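Long-range contact in alkaline phosphatase (Thermus thermophilus, PDB 7KWD), which probably removes phosphate groups from phosphorylated compounds as a homodimeric alkaline phosphatase that works with two zinc ions and one magnesium ion: residues 39-53 with 264-278. Numbering follows the deposited sequence.
Sequences RNLIVFVYDGFSWED and GFVLQVEAGRIDHAN. With MG (magnesium ion), chain D; ZN (zinc ion), chain E; ZN (zinc ion), chain F.
Asp47 and Glu270 meet at the magnesium ion, where two neighbouring parallel strands bring their carboxylates together beside Thr148. Their oxygens Asp47 OD2 and Glu270 OE2 lie 2.8 Å apart, a closeness that the shared cation probably makes tolerable. Glu270 reaches it on an extended chain, CG anti to the backbone N (chi1 -161°), while its OE1 is held by Thr140 and a magnesium-bound water. Aspartate suits position 47 because its short side chain can bridge: OD1 binds one zinc ion at 2.2 Å, together with Ser95, Asp317 and His318. Asp275, set obliquely to Asp47, turns OD2 to the second zinc ion, alongside His279 and His433, while Thr320 bonds to OD1.

Backbone ladder bonds from Leu41 to Asp47 fix the strand register. At its start, Asn40 sets CB over one face of the Phe265 ring, a CH-pi contact, with its amide plane 19° from that of the ring, and OD1 accepts from Phe265 N (2.9 Å). Ile42, Leu267, Phe44 and Val269 occupy one apolar face, on which helix 247-259 packs. Farther on, Ile274 presses CD1 against Tyr46 CD2 (3.6 Å).

Gly48 takes a positive phi in the type II turn from Tyr46 to Phe49; separately, a beta carbon would collide with Asp275 CA. Beyond it, Asp53 OD2 is gripped from opposite faces of its carboxylate, by Ser50 N (2.9 Å) and by Asn278 ND2 (2.8 Å), whose amide also bonds to Thr286; Ser50 OG accepts from Asp53 N, completing a capping box. Were an alanine here, both Ser50 N and Asn278 ND2 would be likely to lose this acceptor, weakening the tie between the start of helix 51-65 and helix 273-280. Metal ligands gathered at the C-terminal ends of parallel central strands and in the segments that follow are the hallmark of the alkaline phosphatase three-metal active site.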
ATOM      1  N   ARG A  39     -23.796  20.336 -10.213  1.00 27.12           N
ATOM      2  CA  ARG A  39     -24.225  20.265 -11.600  1.00 28.57           C
ATOM      3  C   ARG A  39     -23.241  19.513 -12.485  1.00 28.74           C
ATOM      4  O   ARG A  39     -23.653  18.915 -13.481  1.00 26.84           O
ATOM      5  CB  ARG A  39     -24.433  21.670 -12.203  1.00 32.60           C
ATOM      6  CG  ARG A  39     -25.448  21.657 -13.392  1.00 43.81           C
ATOM      7  CD  ARG A  39     -25.629  23.022 -14.109  1.00 48.26           C
ATOM      8  NE  ARG A  39     -24.335  23.638 -14.314  1.00 49.83           N
ATOM      9  CZ  ARG A  39     -23.872  24.107 -15.468  1.00 48.96           C
ATOM     10  NH1 ARG A  39     -24.622  24.071 -16.565  1.00 44.95           N
ATOM     11  NH2 ARG A  39     -22.634  24.622 -15.499  1.00 45.90           N
ATOM     12  N   ASN A  40     -21.951  19.551 -12.155  1.00 27.85           N
ATOM     13  CA  ASN A  40     -20.909  18.947 -12.976  1.00 23.21           C
ATOM     14  C   ASN A  40     -20.089  17.983 -12.124  1.00 23.68           C
ATOM     15  O   ASN A  40     -19.925  18.175 -10.922  1.00 25.28           O
ATOM     16  CB  ASN A  40     -19.981  19.995 -13.587  1.00 27.04           C
ATOM     17  CG  ASN A  40     -20.727  21.065 -14.346  1.00 26.15           C
ATOM     18  OD1 ASN A  40     -21.603  20.778 -15.165  1.00 27.61           O
ATOM     19  ND2 ASN A  40     -20.387  22.310 -14.078  1.00 31.96           N
ATOM     20  N   LEU A  41     -19.555  16.955 -12.780  1.00 22.76           N
ATOM     21  CA  LEU A  41     -18.817  15.890 -12.110  1.00 19.42           C
ATOM     22  C   LEU A  41     -17.610  15.577 -12.967  1.00 24.76           C
ATOM     23  O   LEU A  41     -17.756  15.273 -14.155  1.00 21.10           O
ATOM     24  CB  LEU A  41     -19.680  14.638 -11.952  1.00 22.03           C
ATOM     25  CG  LEU A  41     -18.997  13.404 -11.375  1.00 26.03           C
ATOM     26  CD1 LEU A  41     -18.641  13.639  -9.922  1.00 24.28           C
ATOM     27  CD2 LEU A  41     -19.928  12.212 -11.523  1.00 23.77           C
ATOM     28  N   ILE A  42     -16.438  15.616 -12.361  1.00 22.48           N
ATOM     29  CA  ILE A  42     -15.200  15.160 -12.994  1.00 22.79           C
ATOM     30  C   ILE A  42     -14.709  13.979 -12.186  1.00 24.04           C
ATOM     31  O   ILE A  42     -14.622  14.074 -10.950  1.00 23.23           O
ATOM     32  CB  ILE A  42     -14.129  16.268 -13.042  1.00 21.10           C
ATOM     33  CG1 ILE A  42     -14.705  17.522 -13.698  1.00 27.58           C
ATOM     34  CG2 ILE A  42     -12.919  15.770 -13.792  1.00 26.77           C
ATOM     35  CD1 ILE A  42     -13.826  18.733 -13.639  1.00 27.17           C
ATOM     36  N   VAL A  43     -14.414  12.873 -12.861  1.00 22.95           N
ATOM     37  CA  VAL A  43     -13.861  11.683 -12.214  1.00 19.89           C
ATOM     38  C   VAL A  43     -12.468  11.438 -12.798  1.00 22.04           C
ATOM     39  O   VAL A  43     -12.335  11.169 -13.994  1.00 22.77           O
ATOM     40  CB  VAL A  43     -14.757  10.448 -12.409  1.00 22.96           C
ATOM     41  CG1 VAL A  43     -14.202   9.256 -11.622  1.00 22.47           C
ATOM     42  CG2 VAL A  43     -16.236  10.720 -12.006  1.00 25.65           C
ATOM     43  N   PHE A  44     -11.448  11.502 -11.953  1.00 22.61           N
ATOM     44  CA  PHE A  44     -10.045  11.376 -12.355  1.00 20.37           C
ATOM     45  C   PHE A  44      -9.578  10.033 -11.801  1.00 18.90           C
ATOM     46  O   PHE A  44      -9.370   9.887 -10.589  1.00 21.35           O
ATOM     47  CB  PHE A  44      -9.229  12.557 -11.833  1.00 23.10           C
ATOM     48  CG  PHE A  44      -7.832  12.632 -12.387  1.00 20.46           C
ATOM     49  CD1 PHE A  44      -7.350  11.741 -13.301  1.00 22.41           C
ATOM     50  CD2 PHE A  44      -6.956  13.628 -11.900  1.00 22.39           C
ATOM     51  CE1 PHE A  44      -6.055  11.785 -13.763  1.00 26.79           C
ATOM     52  CE2 PHE A  44      -5.644  13.709 -12.396  1.00 26.82           C
ATOM     53  CZ  PHE A  44      -5.198  12.781 -13.331  1.00 27.43           C
ATOM     54  N   VAL A  45      -9.455   9.044 -12.685  1.00 21.41           N
ATOM     55  CA  VAL A  45      -9.014   7.705 -12.291  1.00 18.14           C
ATOM     56  C   VAL A  45      -7.507   7.601 -12.482  1.00 21.85           C
ATOM     57  O   VAL A  45      -6.998   7.836 -13.581  1.00 21.88           O
ATOM     58  CB  VAL A  45      -9.721   6.619 -13.103  1.00 23.42           C
ATOM     59  CG1 VAL A  45      -9.204   5.237 -12.678  1.00 20.57           C
ATOM     60  CG2 VAL A  45     -11.220   6.745 -12.953  1.00 25.78           C
ATOM     61  N   TYR A  46      -6.803   7.239 -11.405  1.00 19.67           N
ATOM     62  CA  TYR A  46      -5.409   6.821 -11.452  1.00 17.41           C
ATOM     63  C   TYR A  46      -5.407   5.294 -11.560  1.00 22.95           C
ATOM     64  O   TYR A  46      -5.561   4.587 -10.573  1.00 22.70           O
ATOM     65  CB  TYR A  46      -4.683   7.281 -10.192  1.00 21.05           C
ATOM     66  CG  TYR A  46      -4.227   8.731 -10.115  1.00 23.50           C
ATOM     67  CD1 TYR A  46      -5.132   9.785 -10.189  1.00 21.54           C
ATOM     68  CD2 TYR A  46      -2.894   9.040  -9.862  1.00 18.54           C
ATOM     69  CE1 TYR A  46      -4.709  11.090 -10.059  1.00 25.32           C
ATOM     70  CE2 TYR A  46      -2.463  10.348  -9.715  1.00 23.32           C
ATOM     71  CZ  TYR A  46      -3.370  11.365  -9.819  1.00 28.41           C
ATOM     72  OH  TYR A  46      -2.948  12.668  -9.703  1.00 25.88           O
ATOM     73  N   ASP A  47      -5.245   4.764 -12.769  1.00 24.56           N
ATOM     74  CA  ASP A  47      -5.354   3.331 -12.968  1.00 21.47           C
ATOM     75  C   ASP A  47      -4.113   2.621 -12.434  1.00 22.82           C
ATOM     76  O   ASP A  47      -2.996   2.962 -12.807  1.00 21.51           O
ATOM     77  CB  ASP A  47      -5.551   3.009 -14.447  1.00 21.53           C
ATOM     78  CG  ASP A  47      -6.157   1.663 -14.643  1.00 25.39           C
ATOM     79  OD1 ASP A  47      -5.544   0.708 -14.120  1.00 21.85           O
ATOM     80  OD2 ASP A  47      -7.253   1.565 -15.268  1.00 24.97           O
ATOM     81  N   GLY A  48      -4.313   1.636 -11.572  1.00 20.40           N
ATOM     82  CA  GLY A  48      -3.211   0.836 -11.052  1.00 24.33           C
ATOM     83  C   GLY A  48      -2.333   1.504 -10.015  1.00 22.63           C
ATOM     84  O   GLY A  48      -1.261   0.975  -9.671  1.00 22.36           O
ATOM     85  N   PHE A  49      -2.802   2.609  -9.433  1.00 22.07           N
ATOM     86  CA  PHE A  49      -1.994   3.477  -8.588  1.00 21.76           C
ATOM     87  C   PHE A  49      -2.005   2.994  -7.149  1.00 23.61           C
ATOM     88  O   PHE A  49      -3.052   2.953  -6.501  1.00 23.79           O
ATOM     89  CB  PHE A  49      -2.539   4.901  -8.693  1.00 22.87           C
ATOM     90  CG  PHE A  49      -1.811   5.942  -7.887  1.00 22.29           C
ATOM     91  CD1 PHE A  49      -0.530   6.340  -8.227  1.00 24.74           C
ATOM     92  CD2 PHE A  49      -2.460   6.589  -6.811  1.00 22.63           C
ATOM     93  CE1 PHE A  49       0.122   7.344  -7.519  1.00 23.34           C
ATOM     94  CE2 PHE A  49      -1.811   7.581  -6.097  1.00 25.24           C
ATOM     95  CZ  PHE A  49      -0.530   7.976  -6.460  1.00 26.14           C
ATOM     96  N   SER A  50      -0.828   2.646  -6.651  1.00 19.94           N
ATOM     97  CA  SER A  50      -0.684   2.130  -5.293  1.00 21.40           C
ATOM     98  C   SER A  50      -0.107   3.192  -4.380  1.00 22.01           C
ATOM     99  O   SER A  50       0.344   4.252  -4.831  1.00 23.17           O
ATOM    100  CB  SER A  50       0.227   0.898  -5.301  1.00 22.29           C
ATOM    101  OG  SER A  50       1.554   1.298  -5.441  1.00 22.40           O
ATOM    102  N   TRP A  51      -0.113   2.890  -3.073  1.00 21.55           N
ATOM    103  CA  TRP A  51       0.501   3.786  -2.100  1.00 21.42           C
ATOM    104  C   TRP A  51       2.015   3.737  -2.185  1.00 21.62           C
ATOM    105  O   TRP A  51       2.687   4.693  -1.763  1.00 22.65           O
ATOM    106  CB  TRP A  51       0.008   3.447  -0.680  1.00 21.46           C
ATOM    107  CG  TRP A  51      -1.473   3.801  -0.495  1.00 21.84           C
ATOM    108  CD1 TRP A  51      -2.516   2.939  -0.253  1.00 24.83           C
ATOM    109  CD2 TRP A  51      -2.047   5.117  -0.550  1.00 17.32           C
ATOM    110  NE1 TRP A  51      -3.702   3.649  -0.173  1.00 23.43           N
ATOM    111  CE2 TRP A  51      -3.429   4.985  -0.344  1.00 22.24           C
ATOM    112  CE3 TRP A  51      -1.514   6.400  -0.745  1.00 24.94           C
ATOM    113  CZ2 TRP A  51      -4.285   6.087  -0.326  1.00 24.82           C
ATOM    114  CZ3 TRP A  51      -2.368   7.493  -0.717  1.00 23.81           C
ATOM    115  CH2 TRP A  51      -3.737   7.323  -0.507  1.00 26.85           C
ATOM    116  N   GLU A  52       2.591   2.678  -2.746  1.00 22.33           N
ATOM    117  CA  GLU A  52       4.027   2.726  -2.984  1.00 20.74           C
ATOM    118  C   GLU A  52       4.339   3.721  -4.091  1.00 22.74           C
ATOM    119  O   GLU A  52       5.274   4.509  -3.957  1.00 24.52           O
ATOM    120  CB  GLU A  52       4.590   1.350  -3.327  1.00 22.38           C
ATOM    121  CG  GLU A  52       4.358   0.282  -2.268  1.00 24.89           C
ATOM    122  CD  GLU A  52       5.065   0.543  -0.931  1.00 24.50           C
ATOM    123  OE1 GLU A  52       4.677  -0.108   0.055  1.00 21.12           O
ATOM    124  OE2 GLU A  52       5.986   1.394  -0.862  1.00 27.61           O
ATOM    125  N   ASP A  53       3.547   3.726  -5.179  1.00 22.99           N
ATOM    126  CA  ASP A  53       3.768   4.725  -6.213  1.00 20.83           C
ATOM    127  C   ASP A  53       3.681   6.122  -5.630  1.00 25.11           C
ATOM    128  O   ASP A  53       4.427   7.030  -6.026  1.00 20.68           O
ATOM    129  CB  ASP A  53       2.734   4.652  -7.359  1.00 19.09           C
ATOM    130  CG  ASP A  53       2.592   3.250  -7.969  1.00 30.24           C
ATOM    131  OD1 ASP A  53       3.588   2.504  -7.999  1.00 27.44           O
ATOM    132  OD2 ASP A  53       1.481   2.916  -8.450  1.00 21.35           O
ATOM    133  N   GLY A 264     -24.804  21.162 -18.215  1.00 30.88           N
ATOM    134  CA  GLY A 264     -23.775  20.623 -17.350  1.00 33.28           C
ATOM    135  C   GLY A 264     -23.110  19.422 -17.996  1.00 25.56           C
ATOM    136  O   GLY A 264     -23.464  18.994 -19.105  1.00 27.18           O
ATOM    137  N   PHE A 265     -22.124  18.864 -17.288  1.00 28.43           N
ATOM    138  CA  PHE A 265     -21.319  17.815 -17.904  1.00 25.58           C
ATOM    139  C   PHE A 265     -20.730  16.846 -16.899  1.00 29.21           C
ATOM    140  O   PHE A 265     -20.628  17.132 -15.703  1.00 21.05           O
ATOM    141  CB  PHE A 265     -20.169  18.443 -18.717  1.00 22.43           C
ATOM    142  CG  PHE A 265     -19.049  18.999 -17.859  1.00 25.40           C
ATOM    143  CD1 PHE A 265     -19.045  20.345 -17.508  1.00 22.96           C
ATOM    144  CD2 PHE A 265     -17.985  18.177 -17.440  1.00 27.33           C
ATOM    145  CE1 PHE A 265     -18.018  20.867 -16.716  1.00 26.23           C
ATOM    146  CE2 PHE A 265     -16.957  18.688 -16.665  1.00 26.63           C
ATOM    147  CZ  PHE A 265     -16.970  20.054 -16.313  1.00 31.77           C
ATOM    148  N   VAL A 266     -20.326  15.691 -17.423  1.00 19.59           N
ATOM    149  CA  VAL A 266     -19.535  14.697 -16.705  1.00 20.01           C
ATOM    150  C   VAL A 266     -18.303  14.381 -17.550  1.00 21.74           C
ATOM    151  O   VAL A 266     -18.377  14.329 -18.781  1.00 21.87           O
ATOM    152  CB  VAL A 266     -20.345  13.420 -16.402  1.00 25.40           C
ATOM    153  CG1 VAL A 266     -21.551  13.767 -15.515  1.00 27.18           C
ATOM    154  CG2 VAL A 266     -20.794  12.719 -17.684  1.00 24.50           C
ATOM    155  N   LEU A 267     -17.179  14.183 -16.885  1.00 24.18           N
ATOM    156  CA  LEU A 267     -15.907  13.940 -17.533  1.00 21.62           C
ATOM    157  C   LEU A 267     -15.198  12.852 -16.758  1.00 23.82           C
ATOM    158  O   LEU A 267     -15.135  12.900 -15.527  1.00 22.01           O
ATOM    159  CB  LEU A 267     -15.065  15.216 -17.559  1.00 19.62           C
ATOM    160  CG  LEU A 267     -13.575  15.134 -17.843  1.00 20.39           C
ATOM    161  CD1 LEU A 267     -13.425  14.564 -19.256  1.00 19.74           C
ATOM    162  CD2 LEU A 267     -12.911  16.522 -17.721  1.00 18.04           C
ATOM    163  N   GLN A 268     -14.684  11.860 -17.466  1.00 23.10           N
ATOM    164  CA  GLN A 268     -13.704  10.951 -16.905  1.00 21.09           C
ATOM    165  C   GLN A 268     -12.348  11.306 -17.504  1.00 19.13           C
ATOM    166  O   GLN A 268     -12.211  11.432 -18.729  1.00 24.38           O
ATOM    167  CB  GLN A 268     -14.037   9.489 -17.195  1.00 21.04           C
ATOM    168  CG  GLN A 268     -13.081   8.526 -16.459  1.00 21.18           C
ATOM    169  CD  GLN A 268     -13.109   7.089 -16.965  1.00 25.71           C
ATOM    170  OE1 GLN A 268     -12.264   6.680 -17.753  1.00 22.78           O
ATOM    171  NE2 GLN A 268     -14.057   6.301 -16.464  1.00 21.85           N
ATOM    172  N   VAL A 269     -11.370  11.542 -16.648  1.00 21.27           N
ATOM    173  CA  VAL A 269      -9.973  11.651 -17.044  1.00 18.40           C
ATOM    174  C   VAL A 269      -9.282  10.430 -16.493  1.00 18.69           C
ATOM    175  O   VAL A 269      -9.415  10.145 -15.300  1.00 22.65           O
ATOM    176  CB  VAL A 269      -9.318  12.928 -16.491  1.00 24.88           C
ATOM    177  CG1 VAL A 269      -7.855  13.030 -16.959  1.00 22.81           C
ATOM    178  CG2 VAL A 269     -10.138  14.144 -16.894  1.00 27.82           C
ATOM    179  N   GLU A 270      -8.530   9.723 -17.340  1.00 20.08           N
ATOM    180  CA  GLU A 270      -7.833   8.525 -16.907  1.00 27.41           C
ATOM    181  C   GLU A 270      -6.337   8.653 -17.123  1.00 24.77           C
ATOM    182  O   GLU A 270      -5.878   8.866 -18.257  1.00 25.86           O
ATOM    183  CB  GLU A 270      -8.314   7.258 -17.621  1.00 25.29           C
ATOM    184  CG  GLU A 270      -7.881   6.019 -16.783  1.00 26.44           C
ATOM    185  CD  GLU A 270      -7.825   4.774 -17.603  1.00 26.71           C
ATOM    186  OE1 GLU A 270      -8.035   4.881 -18.836  1.00 27.28           O
ATOM    187  OE2 GLU A 270      -7.589   3.723 -17.013  1.00 24.58           O
ATOM    188  N   ALA A 271      -5.581   8.549 -16.036  1.00 24.45           N
ATOM    189  CA  ALA A 271      -4.142   8.320 -16.107  1.00 22.45           C
ATOM    190  C   ALA A 271      -4.000   6.812 -16.146  1.00 24.33           C
ATOM    191  O   ALA A 271      -3.730   6.153 -15.145  1.00 23.37           O
ATOM    192  CB  ALA A 271      -3.418   8.939 -14.924  1.00 25.24           C
ATOM    193  N   GLY A 272      -4.240   6.259 -17.343  1.00 22.19           N
ATOM    194  CA  GLY A 272      -4.434   4.834 -17.469  1.00 24.65           C
ATOM    195  C   GLY A 272      -3.201   4.009 -17.601  1.00 21.87           C
ATOM    196  O   GLY A 272      -3.296   2.767 -17.597  1.00 23.26           O
ATOM    197  N   ARG A 273      -2.025   4.626 -17.739  1.00 18.79           N
ATOM    198  CA  ARG A 273      -0.813   3.851 -17.978  1.00 23.55           C
ATOM    199  C   ARG A 273       0.092   3.788 -16.757  1.00 25.70           C
ATOM    200  O   ARG A 273       1.155   3.145 -16.808  1.00 25.39           O
ATOM    201  CB  ARG A 273      -0.055   4.407 -19.191  1.00 23.76           C
ATOM    202  CG  ARG A 273      -0.964   4.505 -20.451  1.00 23.11           C
ATOM    203  CD  ARG A 273      -0.234   4.298 -21.785  1.00 27.29           C
ATOM    204  NE  ARG A 273       0.230   2.913 -21.893  1.00 28.11           N
ATOM    205  CZ  ARG A 273       1.239   2.524 -22.661  1.00 32.28           C
ATOM    206  NH1 ARG A 273       1.896   3.402 -23.413  1.00 27.64           N
ATOM    207  NH2 ARG A 273       1.580   1.250 -22.660  1.00 32.94           N
ATOM    208  N   ILE A 274      -0.324   4.394 -15.643  1.00 23.94           N
ATOM    209  CA  ILE A 274       0.285   4.057 -14.362  1.00 20.76           C
ATOM    210  C   ILE A 274       0.239   2.551 -14.168  1.00 21.22           C
ATOM    211  O   ILE A 274       1.254   1.919 -13.859  1.00 20.45           O
ATOM    212  CB  ILE A 274      -0.426   4.791 -13.213  1.00 19.45           C
ATOM    213  CG1 ILE A 274      -0.225   6.309 -13.341  1.00 25.30           C
ATOM    214  CG2 ILE A 274       0.034   4.240 -11.870  1.00 25.10           C
ATOM    215  CD1 ILE A 274      -1.171   7.118 -12.427  1.00 21.67           C
ATOM    216  N   ASP A 275      -0.952   1.961 -14.360  1.00 22.29           N
ATOM    217  CA  ASP A 275      -1.129   0.511 -14.328  1.00 27.21           C
ATOM    218  C   ASP A 275      -0.122  -0.188 -15.232  1.00 22.67           C
ATOM    219  O   ASP A 275       0.603  -1.079 -14.793  1.00 25.91           O
ATOM    220  CB  ASP A 275      -2.571   0.182 -14.741  1.00 23.60           C
ATOM    221  CG  ASP A 275      -2.885  -1.277 -14.685  1.00 25.29           C
ATOM    222  OD1 ASP A 275      -2.790  -1.857 -13.569  1.00 20.55           O
ATOM    223  OD2 ASP A 275      -3.258  -1.835 -15.749  1.00 24.32           O
ATOM    224  N   HIS A 276      -0.016   0.258 -16.482  1.00 21.82           N
ATOM    225  CA  HIS A 276       0.834  -0.425 -17.447  1.00 24.85           C
ATOM    226  C   HIS A 276       2.290  -0.393 -17.019  1.00 24.82           C
ATOM    227  O   HIS A 276       2.994  -1.402 -17.101  1.00 24.89           O
ATOM    228  CB  HIS A 276       0.684   0.213 -18.827  1.00 27.10           C
ATOM    229  CG  HIS A 276      -0.705   0.118 -19.364  1.00 27.36           C
ATOM    230  ND1 HIS A 276      -1.103   0.757 -20.507  1.00 23.28           N
ATOM    231  CD2 HIS A 276      -1.800  -0.520 -18.892  1.00 27.31           C
ATOM    232  CE1 HIS A 276      -2.380   0.508 -20.737  1.00 31.54           C
ATOM    233  NE2 HIS A 276      -2.828  -0.265 -19.771  1.00 30.70           N
ATOM    234  N   ALA A 277       2.771   0.772 -16.580  1.00 24.68           N
ATOM    235  CA  ALA A 277       4.151   0.844 -16.132  1.00 25.33           C
ATOM    236  C   ALA A 277       4.366  -0.064 -14.945  1.00 24.74           C
ATOM    237  O   ALA A 277       5.424  -0.682 -14.810  1.00 23.48           O
ATOM    238  CB  ALA A 277       4.524   2.278 -15.772  1.00 27.93           C
ATOM    239  N   ASN A 278       3.377  -0.137 -14.048  1.00 21.77           N
ATOM    240  CA  ASN A 278       3.536  -1.013 -12.894  1.00 25.09           C
ATOM    241  C   ASN A 278       3.583  -2.462 -13.327  1.00 22.87           C
ATOM    242  O   ASN A 278       4.276  -3.272 -12.690  1.00 21.27           O
ATOM    243  CB  ASN A 278       2.418  -0.789 -11.884  1.00 24.69           C
ATOM    244  CG  ASN A 278       2.589   0.529 -11.115  1.00 29.65           C
ATOM    245  OD1 ASN A 278       3.676   1.087 -11.033  1.00 25.30           O
ATOM    246  ND2 ASN A 278       1.493   1.020 -10.570  1.00 22.04           N
TER
HETATM  247 MG    MG D 602      -7.742   1.725 -17.356  1.00 33.75          MG
HETATM  248 ZN    ZN E 603      -7.165  -0.743 -13.788  1.00 37.00          ZN
HETATM  249 ZN    ZN F 604      -3.646  -3.732 -15.286  1.00 30.30          ZN
HETATM  250  O   HOH W   1      -8.579   2.051 -19.279  1.00 29.14           O
HETATM  251  O   HOH W   2      -5.478   1.377 -17.765  1.00 25.03           O
HETATM  252  O   HOH W   3      -7.995  -0.173 -17.750  1.00 33.87           O